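Local coordinates for protein hypoxanthine-guanine phosphoribosyltransferase (Thermus thermophilus, PDB 3ACD) that probably catalyses the magnesium-dependent formation of IMP or GMP from hypoxanthine or guanine and phosphoribosyl diphosphate in purine salvage, and binds IMP, at residues Met4-Gly8 with Asn169-Thr174; Pro39-Leu45 with Pro62-Ile68; Gly47-Met52 with Val100-Ile104; Arg127-Ser133 with His145-Ile151. The contacts are given in a common frame with arbitrary orientation. Numbering follows the deposited sequence.

From the N terminus, contact 1 pairs the first modelled residues with Asn169-Thr174, so it closes a loop that encloses the other three contacts. Contact 2 comes next and joins strand 40-45 to strand 64-70, the two ends of a beta-alpha-beta unit. Contact 3 starts inside that unit, at helix 49-56, and ends on strand 97-102, so contacts 2 and 3 cross along the chain. Contact 4 follows both and joins 127-133 to 145-151. Contacts 2, 3 and 4 all reach one parallel sheet: Ile42 and Val44 pair with Val101, and Ala129 pairs with Val100 and Glu102. Contact 1 touches contact 4 through Ile173, which packs on Leu131 and Leu132.

Contact 1 of 4, residues Met4-Gly8 with Asn169-Thr174; sequences MFTPG and NLPFIT
An extended N-terminal segment, Met4-Gly8, lies along the bent loop Asn169-Thr174, which leads into strand 174-175. The contact ties the two ends of the chain together at the subunit interface. Phi/psi are -65/115 at Phe5 and -70/151 at Pro7, but -82/-4 at Asn169 and -74/-6 at Pro171, where the loop bends. Phe5 CA is 6.1 Å from Leu170 CA, and Pro7 CA is 5.6 Å from Thr174 CA, so both segments run the same way. Asn169 O lies 3.6 Å from CE1 of Phe5, while Asn169 ND2 is hydrogen-bonded to Ile59 and Leu61 of the second subunit. Leu170 brings CD1 to 3.9 Å from CD1 of Phe5. Pro171 forms a CH-pi contact: its CD sits 3.5 Å from the centroid of the Phe5 ring, over the face. The Phe5 rotamer, chi1 m, holds the ring there, and Arg57 of the second subunit packs on both residues. Phe172 (chi1 p) places CE2 3.7 Å from CB of Phe5 and CZ 3.9 Å from CG of Pro7. Ile173 is out of reach of the N-terminal segment and packs on Ile14. Thr174, chi1 t, points toward Pro7 and Gly8, and its hydroxyl also bonds Gln13. The one hydrogen bond between the segments runs from Gly8 N to Thr174 OG1, at 2.7 Å.

Contact 2 of 4, residues Pro39-Leu45 with Pro62-Ile68; sequences PHLICVL and PLTMDFI
A side-chain hydrogen bond between neighbouring strands, between His40 ND1 and Thr64 OG1, 2.6 Å apart, distinguishes this parallel pair. Strands 40-45 and 64-68 belong to a beta-alpha-beta unit with helix 49-56 as its crossover, in the parallel sheet of the phosphoribosyltransferase fold. Their axes approach to 4.6 Å at 21°. The register is His40 with Thr64, Leu41 with Met65, Ile42 with Asp66, Cys43 with Phe67 and Val44 with Ile68. Backbone bonds run from Thr64 N to Pro39 O (3.1 Å), Leu41 N to Thr64 O (3.0 Å), Asp66 N to Leu41 O (3.0 Å), Cys43 N to Asp66 O (2.9 Å), Ile68 N to Cys43 O (3.0 Å) and Leu45 N to Ile68 O (2.8 Å). His40, Ile42 and Val44 share a face with Thr64, Asp66 and Ile68. There Ile68, chi1 p, brings CD1 to 3.5 Å from CG2 of Ile42, and helix 109-119 packs on this face. Leu41, Cys43, Met65 and Phe67 lie on the other face, toward helix 49-56 and the second subunit. Asp66 OD2 also accepts from Arg90 N and Leu91 N. A water links the pair, 2.8 Å from His40 NE2 and 2.6 Å from Asp66 OD2.

Contact 3 of 4, residues Gly47-Met52 with Val100-Ile104; sequences GAFIFM and VVEDI. With IMP (inosinic acid), chain B.
This is a buried helix-on-strand contact near the centre of the chain, where the start of helix 49-56 packs against the end of strand 97-102 beside the bound IMP. The helix opens with Met52 N bonded to Ala48 O at 2.8 Å. The CA of Ala48 lies 4.3 Å from that of Asp103, and the CA of Met52 lies 6.5 Å from that of Val101. Val101, chi1 t, is the apolar centre. Its CG1 is 3.5 Å from CD2 of Phe51 (chi1 t), and its CG2 is 3.7 Å from SD of Met52. Ala48 CB packs 3.4 Å from Val101 O and 3.6 Å from Asp103 N. At Asp103 the chain turns a corner, with phi/psi -83/-58. Its chi1 is p, and Ile104 N bonds its OD1 at 2.6 Å. Glu102 and Asp103 form the acidic pair characteristic of type I phosphoribosyltransferases. IMP O3' donates to Asp103 OD1 (2.7 Å) and O2' to Asp103 OD2 (2.9 Å). Gly47 CA is 3.5 Å from Asp103 OD2, and a CB there would point into the carboxylate and clash. A water bonds Gly47 N at 3.0 Å, Asp103 OD2 at 3.3 Å and IMP O2' at 3.0 Å. The carboxylate of Asp103 thus reads both ribose hydroxyls, while apolar packing holds the backbone behind it.

Contact 4 of 4, residues Arg127-Ser133 with His145-Ile151; sequences RVAALLS and HYLGFEI
Backbone hydrogen bonds join Arg127-Ser133 and His145-Ile151 as parallel neighbours, and both change direction midway, at Leu131 and Gly148. Before the corner, Tyr146 N bonds Val128 O (3.0 Å), Ala130 N bonds Tyr146 O (2.9 Å) and Gly148 N bonds Ala130 O (2.9 Å). Then Phe149 N bonds Leu131 O (2.8 Å) and Ile151 N bonds Ser133 O (2.9 Å). Ser133 N to Phe149 O, 3.2 Å, is weak. The register pairs Ala129 with Tyr146, Ala130 with Leu147, Leu132 with Phe149 and Ser133 with Glu150. The corners have phi/psi -68/-44 at Leu131 and -73/-64 at Gly148, where a CB would clash with Leu131 O. Side chains close the first end. Val128 N donates to His145 ND1 (3.0 Å), and Arg127 NH1 donates to Tyr146 OH (2.9 Å), which also bonds Asp33. Arg127 CG lies over the His145 ring, 3.7 Å from its centroid, as a CH-pi contact. Tyr146, chi1 m, packs on helix 16-33. At the far end, Leu132 CD2 meets Phe149 CB at 3.8 Å and Ile151 CG2 at 4.2 Å, and Ile151 touches Val156 of the IMP pocket. With matching corners the two strands stay paired, so the pairing continues past the bend, toward Ile151 and the nucleotide site.

Contact 1 of 4, residues Met4-Gly8 with Asn169-Thr174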
# COMPACT_ATOMS: atom_id res chain seq x y z
N MET A 4 17.26 10.75 -6.54
CA MET A 4 17.12 11.57 -7.78
C MET A 4 15.67 11.98 -8.01
O MET A 4 15.28 12.29 -9.14
CB MET A 4 17.62 10.78 -8.99
CG MET A 4 19.09 10.42 -8.96
SD MET A 4 19.52 9.29 -7.63
CE MET A 4 20.22 10.42 -6.42
N PHE A 5 14.87 11.99 -6.95
CA PHE A 5 13.46 12.38 -7.08
C PHE A 5 13.40 13.85 -7.49
O PHE A 5 13.81 14.73 -6.74
CB PHE A 5 12.72 12.18 -5.76
CG PHE A 5 12.64 10.74 -5.31
CD1 PHE A 5 12.09 9.77 -6.14
CD2 PHE A 5 13.12 10.36 -4.07
CE1 PHE A 5 12.01 8.44 -5.74
CE2 PHE A 5 13.05 9.03 -3.65
CZ PHE A 5 12.49 8.07 -4.49
N THR A 6 12.89 14.11 -8.69
CA THR A 6 12.80 15.48 -9.20
C THR A 6 11.36 15.88 -9.52
O THR A 6 10.62 15.14 -10.16
CB THR A 6 13.65 15.66 -10.47
OG1 THR A 6 13.48 16.99 -10.98
CG2 THR A 6 13.23 14.66 -11.55
N PRO A 7 10.95 17.08 -9.06
CA PRO A 7 9.60 17.60 -9.29
C PRO A 7 9.37 17.98 -10.76
O PRO A 7 10.30 18.33 -11.47
CB PRO A 7 9.54 18.83 -8.39
CG PRO A 7 10.55 18.53 -7.32
CD PRO A 7 11.68 17.93 -8.11
N GLY A 8 8.11 17.88 -11.19
CA GLY A 8 7.78 18.26 -12.55
C GLY A 8 7.63 19.77 -12.54
O GLY A 8 7.80 20.38 -11.48
N ASN A 169 6.49 6.17 -7.10
CA ASN A 169 7.45 6.14 -6.01
C ASN A 169 7.99 7.48 -5.49
O ASN A 169 8.74 7.51 -4.52
CB ASN A 169 8.62 5.21 -6.37
CG ASN A 169 9.34 5.62 -7.65
OD1 ASN A 169 8.72 6.01 -8.63
ND2 ASN A 169 10.66 5.51 -7.64
N LEU A 170 7.61 8.58 -6.13
CA LEU A 170 8.05 9.89 -5.66
C LEU A 170 7.43 10.10 -4.28
O LEU A 170 6.23 9.88 -4.09
CB LEU A 170 7.60 11.00 -6.62
CG LEU A 170 8.53 11.38 -7.78
CD1 LEU A 170 9.03 10.14 -8.50
CD2 LEU A 170 7.78 12.30 -8.74
N PRO A 171 8.23 10.53 -3.29
CA PRO A 171 7.70 10.74 -1.94
C PRO A 171 6.83 11.99 -1.79
O PRO A 171 6.23 12.23 -0.74
CB PRO A 171 8.96 10.80 -1.08
CG PRO A 171 9.96 11.41 -2.01
CD PRO A 171 9.69 10.70 -3.32
N PHE A 172 6.76 12.78 -2.86
CA PHE A 172 5.97 14.01 -2.84
C PHE A 172 4.98 14.05 -4.00
O PHE A 172 5.02 13.21 -4.90
CB PHE A 172 6.91 15.22 -2.92
CG PHE A 172 7.91 15.13 -4.04
CD1 PHE A 172 7.52 15.33 -5.37
CD2 PHE A 172 9.24 14.82 -3.78
CE1 PHE A 172 8.44 15.20 -6.41
CE2 PHE A 172 10.17 14.69 -4.81
CZ PHE A 172 9.76 14.88 -6.13
N ILE A 173 4.09 15.03 -3.96
CA ILE A 173 3.11 15.20 -5.03
C ILE A 173 3.63 16.32 -5.93
O ILE A 173 4.02 17.38 -5.44
CB ILE A 173 1.72 15.62 -4.47
CG1 ILE A 173 0.98 14.38 -3.94
CG2 ILE A 173 0.89 16.31 -5.55
CD1 ILE A 173 0.59 13.38 -5.01
N THR A 174 3.65 16.06 -7.23
CA THR A 174 4.10 17.06 -8.19
C THR A 174 3.15 17.04 -9.39
O THR A 174 2.13 16.34 -9.36
CB THR A 174 5.56 16.81 -8.63
OG1 THR A 174 5.99 17.86 -9.51
CG2 THR A 174 5.70 15.48 -9.33

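Contact 2 of 4, residues Pro39-Leu45 with Pro62-Ile68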
# COMPACT_ATOMS: atom_id res chain seq x y z
N PRO A 39 -13.72 0.69 12.32
CA PRO A 39 -13.91 0.93 10.89
C PRO A 39 -13.25 -0.09 9.98
O PRO A 39 -12.35 -0.83 10.38
CB PRO A 39 -13.33 2.33 10.71
CG PRO A 39 -12.21 2.34 11.69
CD PRO A 39 -12.83 1.70 12.91
N HIS A 40 -13.74 -0.12 8.75
CA HIS A 40 -13.23 -1.00 7.72
C HIS A 40 -12.79 -0.08 6.59
O HIS A 40 -13.63 0.54 5.93
CB HIS A 40 -14.34 -1.94 7.23
CG HIS A 40 -13.91 -2.88 6.15
ND1 HIS A 40 -12.87 -3.78 6.31
CD2 HIS A 40 -14.37 -3.07 4.89
CE1 HIS A 40 -12.72 -4.48 5.20
NE2 HIS A 40 -13.62 -4.06 4.33
N LEU A 41 -11.49 0.04 6.38
CA LEU A 41 -10.97 0.91 5.34
C LEU A 41 -10.73 0.18 4.03
O LEU A 41 -10.04 -0.84 3.99
CB LEU A 41 -9.67 1.58 5.80
CG LEU A 41 -9.78 2.67 6.88
CD1 LEU A 41 -10.31 2.07 8.17
CD2 LEU A 41 -8.41 3.29 7.11
N ILE A 42 -11.31 0.69 2.96
CA ILE A 42 -11.16 0.08 1.64
C ILE A 42 -10.28 0.96 0.76
O ILE A 42 -10.66 2.06 0.38
CB ILE A 42 -12.52 -0.10 0.96
CG1 ILE A 42 -13.41 -0.99 1.84
CG2 ILE A 42 -12.33 -0.71 -0.43
CD1 ILE A 42 -14.80 -1.22 1.27
N CYS A 43 -9.09 0.45 0.45
CA CYS A 43 -8.14 1.16 -0.39
C CYS A 43 -8.43 0.94 -1.87
O CYS A 43 -8.50 -0.20 -2.34
CB CYS A 43 -6.72 0.68 -0.08
SG CYS A 43 -5.46 1.35 -1.19
N VAL A 44 -8.61 2.04 -2.60
CA VAL A 44 -8.86 1.95 -4.03
C VAL A 44 -7.52 1.91 -4.76
O VAL A 44 -6.82 2.92 -4.86
CB VAL A 44 -9.69 3.15 -4.55
CG1 VAL A 44 -9.89 3.05 -6.06
CG2 VAL A 44 -11.05 3.17 -3.85
N LEU A 45 -7.15 0.72 -5.24
CA LEU A 45 -5.89 0.52 -5.96
C LEU A 45 -5.99 1.08 -7.38
O LEU A 45 -7.08 1.17 -7.93
CB LEU A 45 -5.56 -0.97 -6.01
CG LEU A 45 -5.22 -1.64 -4.67
CD1 LEU A 45 -5.11 -3.15 -4.86
CD2 LEU A 45 -3.93 -1.06 -4.13
N PRO A 62 -9.00 -0.10 16.48
CA PRO A 62 -8.98 -1.46 15.92
C PRO A 62 -9.72 -1.32 14.60
O PRO A 62 -10.80 -0.74 14.54
CB PRO A 62 -9.77 -2.26 16.95
CG PRO A 62 -10.78 -1.26 17.43
CD PRO A 62 -9.95 -0.00 17.60
N LEU A 63 -9.13 -1.84 13.52
CA LEU A 63 -9.78 -1.71 12.22
C LEU A 63 -9.34 -2.80 11.27
O LEU A 63 -8.31 -3.45 11.48
CB LEU A 63 -9.45 -0.33 11.63
CG LEU A 63 -7.98 0.06 11.48
CD1 LEU A 63 -7.38 -0.59 10.23
CD2 LEU A 63 -7.86 1.58 11.37
N THR A 64 -10.14 -3.01 10.22
CA THR A 64 -9.84 -4.01 9.21
C THR A 64 -9.66 -3.28 7.88
O THR A 64 -10.00 -2.10 7.76
CB THR A 64 -10.97 -5.05 9.08
OG1 THR A 64 -12.21 -4.39 8.80
CG2 THR A 64 -11.10 -5.85 10.37
N MET A 65 -9.14 -3.98 6.89
CA MET A 65 -8.89 -3.37 5.59
C MET A 65 -9.20 -4.31 4.44
O MET A 65 -9.27 -5.53 4.61
CB MET A 65 -7.42 -2.96 5.46
CG MET A 65 -6.83 -2.16 6.62
SD MET A 65 -5.03 -1.94 6.36
CE MET A 65 -4.52 -1.31 7.98
N ASP A 66 -9.36 -3.72 3.26
CA ASP A 66 -9.58 -4.48 2.05
C ASP A 66 -9.07 -3.61 0.90
O ASP A 66 -8.84 -2.41 1.07
CB ASP A 66 -11.06 -4.83 1.85
CG ASP A 66 -11.24 -6.13 1.08
OD1 ASP A 66 -10.25 -6.62 0.51
OD2 ASP A 66 -12.37 -6.66 1.05
N PHE A 67 -8.88 -4.23 -0.26
CA PHE A 67 -8.38 -3.53 -1.43
C PHE A 67 -9.26 -3.84 -2.63
O PHE A 67 -9.69 -4.98 -2.81
CB PHE A 67 -6.94 -3.96 -1.72
CG PHE A 67 -5.97 -3.58 -0.64
CD1 PHE A 67 -5.22 -2.41 -0.74
CD2 PHE A 67 -5.84 -4.36 0.51
CE1 PHE A 67 -4.35 -2.03 0.27
CE2 PHE A 67 -4.98 -3.98 1.53
CZ PHE A 67 -4.23 -2.81 1.42
N ILE A 68 -9.54 -2.83 -3.44
CA ILE A 68 -10.36 -3.01 -4.63
C ILE A 68 -9.77 -2.22 -5.79
O ILE A 68 -9.11 -1.20 -5.59
CB ILE A 68 -11.80 -2.52 -4.40
CG1 ILE A 68 -11.79 -1.04 -4.02
CG2 ILE A 68 -12.46 -3.35 -3.31
CD1 ILE A 68 -13.15 -0.44 -3.83
O HOH W 1 -14.41 -5.40 2.03

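Contact 3 of 4, residues Gly47-Met52 with Val100-Ile104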
# COMPACT_ATOMS: atom_id res chain seq x y z
N GLY A 47 -3.56 3.71 -7.20
CA GLY A 47 -3.14 5.02 -6.70
C GLY A 47 -3.17 5.39 -5.23
O GLY A 47 -2.34 6.18 -4.78
N ALA A 48 -4.09 4.83 -4.46
CA ALA A 48 -4.19 5.19 -3.05
C ALA A 48 -3.38 4.35 -2.06
O ALA A 48 -3.45 4.60 -0.86
CB ALA A 48 -5.66 5.18 -2.63
N PHE A 49 -2.60 3.39 -2.54
CA PHE A 49 -1.89 2.53 -1.60
C PHE A 49 -0.89 3.18 -0.64
O PHE A 49 -0.72 2.70 0.48
CB PHE A 49 -1.28 1.32 -2.33
CG PHE A 49 0.14 1.53 -2.80
CD1 PHE A 49 1.20 1.03 -2.05
CD2 PHE A 49 0.40 2.16 -4.01
CE1 PHE A 49 2.51 1.16 -2.51
CE2 PHE A 49 1.72 2.29 -4.48
CZ PHE A 49 2.77 1.78 -3.73
N ILE A 50 -0.23 4.26 -1.06
CA ILE A 50 0.73 4.92 -0.18
C ILE A 50 -0.02 5.79 0.83
O ILE A 50 0.30 5.81 2.02
CB ILE A 50 1.77 5.74 -1.00
CG1 ILE A 50 2.60 4.77 -1.85
CG2 ILE A 50 2.67 6.55 -0.07
CD1 ILE A 50 3.80 5.39 -2.56
N PHE A 51 -1.04 6.51 0.35
CA PHE A 51 -1.88 7.33 1.21
C PHE A 51 -2.47 6.40 2.28
O PHE A 51 -2.49 6.71 3.47
CB PHE A 51 -2.99 7.97 0.37
CG PHE A 51 -4.03 8.71 1.18
CD1 PHE A 51 -3.68 9.56 2.22
CD2 PHE A 51 -5.38 8.59 0.84
CE1 PHE A 51 -4.65 10.29 2.91
CE2 PHE A 51 -6.36 9.32 1.52
CZ PHE A 51 -5.99 10.17 2.56
N MET A 52 -2.95 5.24 1.83
CA MET A 52 -3.52 4.24 2.73
C MET A 52 -2.50 3.79 3.78
O MET A 52 -2.79 3.77 4.98
CB MET A 52 -3.99 3.02 1.93
CG MET A 52 -4.55 1.89 2.77
SD MET A 52 -6.28 2.12 3.25
CE MET A 52 -6.72 0.42 3.70
N VAL A 100 -13.85 4.70 2.61
CA VAL A 100 -13.22 4.51 1.31
C VAL A 100 -11.97 5.38 1.29
O VAL A 100 -12.02 6.54 1.69
CB VAL A 100 -14.15 4.95 0.15
CG1 VAL A 100 -13.44 4.78 -1.19
CG2 VAL A 100 -15.44 4.12 0.18
N VAL A 101 -10.85 4.83 0.84
CA VAL A 101 -9.61 5.59 0.78
C VAL A 101 -9.20 5.73 -0.69
O VAL A 101 -8.79 4.76 -1.33
CB VAL A 101 -8.48 4.89 1.58
CG1 VAL A 101 -7.20 5.72 1.52
CG2 VAL A 101 -8.92 4.72 3.04
N GLU A 102 -9.32 6.95 -1.20
CA GLU A 102 -9.02 7.28 -2.59
C GLU A 102 -7.79 8.15 -2.74
O GLU A 102 -7.38 8.81 -1.79
CB GLU A 102 -10.22 8.02 -3.20
CG GLU A 102 -11.26 7.11 -3.80
CD GLU A 102 -10.88 6.64 -5.18
OE1 GLU A 102 -9.67 6.57 -5.47
OE2 GLU A 102 -11.79 6.33 -5.98
N ASP A 103 -7.20 8.15 -3.93
CA ASP A 103 -6.02 8.97 -4.17
C ASP A 103 -6.43 10.39 -4.52
O ASP A 103 -6.06 11.34 -3.82
CB ASP A 103 -5.14 8.38 -5.29
CG ASP A 103 -5.90 8.08 -6.59
OD1 ASP A 103 -7.14 8.21 -6.64
OD2 ASP A 103 -5.23 7.70 -7.58
N ILE A 104 -7.22 10.54 -5.57
CA ILE A 104 -7.67 11.87 -6.00
C ILE A 104 -9.03 11.81 -6.67
O ILE A 104 -9.31 10.92 -7.47
CB ILE A 104 -6.64 12.50 -6.97
CG1 ILE A 104 -7.12 13.88 -7.44
CG2 ILE A 104 -6.43 11.59 -8.16
CD1 ILE A 104 -6.04 14.64 -8.21
P IMP B . -12.53 10.44 -11.50
O1P IMP B . -12.61 11.37 -12.64
O2P IMP B . -13.58 9.24 -11.71
O3P IMP B . -12.88 11.23 -10.14
O5' IMP B . -11.02 9.87 -11.42
C5' IMP B . -10.81 8.54 -10.94
C4' IMP B . -9.33 8.16 -11.00
O4' IMP B . -8.63 8.93 -12.03
C3' IMP B . -8.61 8.58 -9.69
O3' IMP B . -8.82 7.63 -8.65
C2' IMP B . -7.15 8.59 -10.17
O2' IMP B . -6.57 7.28 -10.12
C1' IMP B . -7.25 9.08 -11.62
N9 IMP B . -6.83 10.50 -11.69
C8 IMP B . -7.63 11.61 -11.82
N7 IMP B . -6.90 12.69 -11.83
C5 IMP B . -5.60 12.35 -11.71
C6 IMP B . -4.36 13.07 -11.67
O6 IMP B . -4.34 14.29 -11.75
N1 IMP B . -3.20 12.36 -11.54
C2 IMP B . -3.21 10.98 -11.46
N3 IMP B . -4.34 10.31 -11.50
C4 IMP B . -5.54 10.93 -11.62
O HOH W 2 -5.92 4.73 -8.71

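Contact 4 of 4, residues Arg127-Ser133 with His145-Ile151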
# COMPACT_ATOMS: atom_id res chain seq x y z
N ARG A 127 -17.95 6.71 4.77
CA ARG A 127 -17.34 8.02 4.69
C ARG A 127 -16.18 7.89 3.72
O ARG A 127 -15.70 6.78 3.46
CB ARG A 127 -16.86 8.51 6.06
CG ARG A 127 -18.01 9.06 6.90
CD ARG A 127 -17.53 9.82 8.13
NE ARG A 127 -18.67 10.38 8.85
CZ ARG A 127 -18.58 11.10 9.96
NH1 ARG A 127 -17.39 11.35 10.50
NH2 ARG A 127 -19.68 11.57 10.54
N VAL A 128 -15.72 9.01 3.18
CA VAL A 128 -14.65 9.00 2.21
C VAL A 128 -13.42 9.79 2.62
O VAL A 128 -13.52 10.92 3.11
CB VAL A 128 -15.15 9.55 0.85
CG1 VAL A 128 -14.00 9.63 -0.15
CG2 VAL A 128 -16.27 8.68 0.31
N ALA A 129 -12.25 9.19 2.43
CA ALA A 129 -10.98 9.84 2.71
C ALA A 129 -10.27 9.89 1.36
O ALA A 129 -10.15 8.87 0.68
CB ALA A 129 -10.17 9.03 3.71
N ALA A 130 -9.81 11.08 0.97
CA ALA A 130 -9.12 11.25 -0.30
C ALA A 130 -7.95 12.20 -0.09
O ALA A 130 -8.09 13.22 0.58
CB ALA A 130 -10.08 11.83 -1.34
N LEU A 131 -6.80 11.88 -0.67
CA LEU A 131 -5.64 12.75 -0.51
C LEU A 131 -5.85 14.08 -1.23
O LEU A 131 -5.56 15.14 -0.67
CB LEU A 131 -4.38 12.09 -1.06
CG LEU A 131 -3.10 12.93 -0.89
CD1 LEU A 131 -2.76 13.07 0.60
CD2 LEU A 131 -1.96 12.26 -1.63
N LEU A 132 -6.38 14.03 -2.45
CA LEU A 132 -6.58 15.23 -3.25
C LEU A 132 -7.96 15.32 -3.90
O LEU A 132 -8.67 14.32 -4.02
CB LEU A 132 -5.53 15.30 -4.35
CG LEU A 132 -4.05 15.16 -3.97
CD1 LEU A 132 -3.23 14.89 -5.22
CD2 LEU A 132 -3.58 16.42 -3.26
N SER A 133 -8.30 16.52 -4.35
CA SER A 133 -9.57 16.75 -5.03
C SER A 133 -9.43 17.97 -5.94
O SER A 133 -8.89 19.00 -5.54
CB SER A 133 -10.70 16.99 -4.04
OG SER A 133 -11.92 17.23 -4.72
N HIS A 145 -15.25 13.32 3.24
CA HIS A 145 -15.26 13.72 4.64
C HIS A 145 -13.88 14.03 5.19
O HIS A 145 -13.73 14.84 6.11
CB HIS A 145 -15.91 12.61 5.47
CG HIS A 145 -17.25 12.19 4.95
ND1 HIS A 145 -17.39 11.40 3.83
CD2 HIS A 145 -18.50 12.50 5.35
CE1 HIS A 145 -18.68 11.24 3.57
NE2 HIS A 145 -19.37 11.90 4.47
N TYR A 146 -12.87 13.38 4.62
CA TYR A 146 -11.49 13.58 5.04
C TYR A 146 -10.64 13.85 3.81
O TYR A 146 -10.18 12.93 3.13
CB TYR A 146 -11.00 12.33 5.78
CG TYR A 146 -11.90 11.96 6.93
CD1 TYR A 146 -11.92 12.72 8.10
CD2 TYR A 146 -12.79 10.89 6.83
CE1 TYR A 146 -12.79 12.41 9.15
CE2 TYR A 146 -13.66 10.58 7.86
CZ TYR A 146 -13.66 11.34 9.02
OH TYR A 146 -14.53 11.03 10.03
N LEU A 147 -10.44 15.13 3.52
CA LEU A 147 -9.67 15.54 2.36
C LEU A 147 -8.30 16.08 2.72
O LEU A 147 -8.16 16.90 3.62
CB LEU A 147 -10.44 16.63 1.59
CG LEU A 147 -9.72 17.22 0.39
CD1 LEU A 147 -9.47 16.14 -0.66
CD2 LEU A 147 -10.55 18.36 -0.20
N GLY A 148 -7.28 15.60 2.02
CA GLY A 148 -5.94 16.07 2.29
C GLY A 148 -5.77 17.48 1.77
O GLY A 148 -5.57 18.42 2.55
N PHE A 149 -5.89 17.65 0.46
CA PHE A 149 -5.71 18.96 -0.16
C PHE A 149 -6.64 19.21 -1.34
O PHE A 149 -6.85 18.32 -2.17
CB PHE A 149 -4.27 19.09 -0.69
CG PHE A 149 -3.21 18.81 0.34
CD1 PHE A 149 -2.71 19.83 1.14
CD2 PHE A 149 -2.70 17.52 0.49
CE1 PHE A 149 -1.70 19.57 2.07
CE2 PHE A 149 -1.70 17.26 1.42
CZ PHE A 149 -1.20 18.28 2.21
N GLU A 150 -7.19 20.42 -1.42
CA GLU A 150 -8.02 20.77 -2.56
C GLU A 150 -7.05 21.48 -3.50
O GLU A 150 -6.33 22.38 -3.09
CB GLU A 150 -9.15 21.72 -2.16
CG GLU A 150 -9.97 22.20 -3.34
CD GLU A 150 -11.10 23.11 -2.93
OE1 GLU A 150 -12.14 22.60 -2.46
OE2 GLU A 150 -10.94 24.34 -3.07
N ILE A 151 -7.03 21.06 -4.76
CA ILE A 151 -6.10 21.67 -5.72
C ILE A 151 -6.75 22.15 -7.01
O ILE A 151 -7.89 21.80 -7.32
CB ILE A 151 -4.97 20.68 -6.10
CG1 ILE A 151 -5.57 19.46 -6.81
CG2 ILE A 151 -4.22 20.23 -4.85
CD1 ILE A 151 -4.54 18.51 -7.41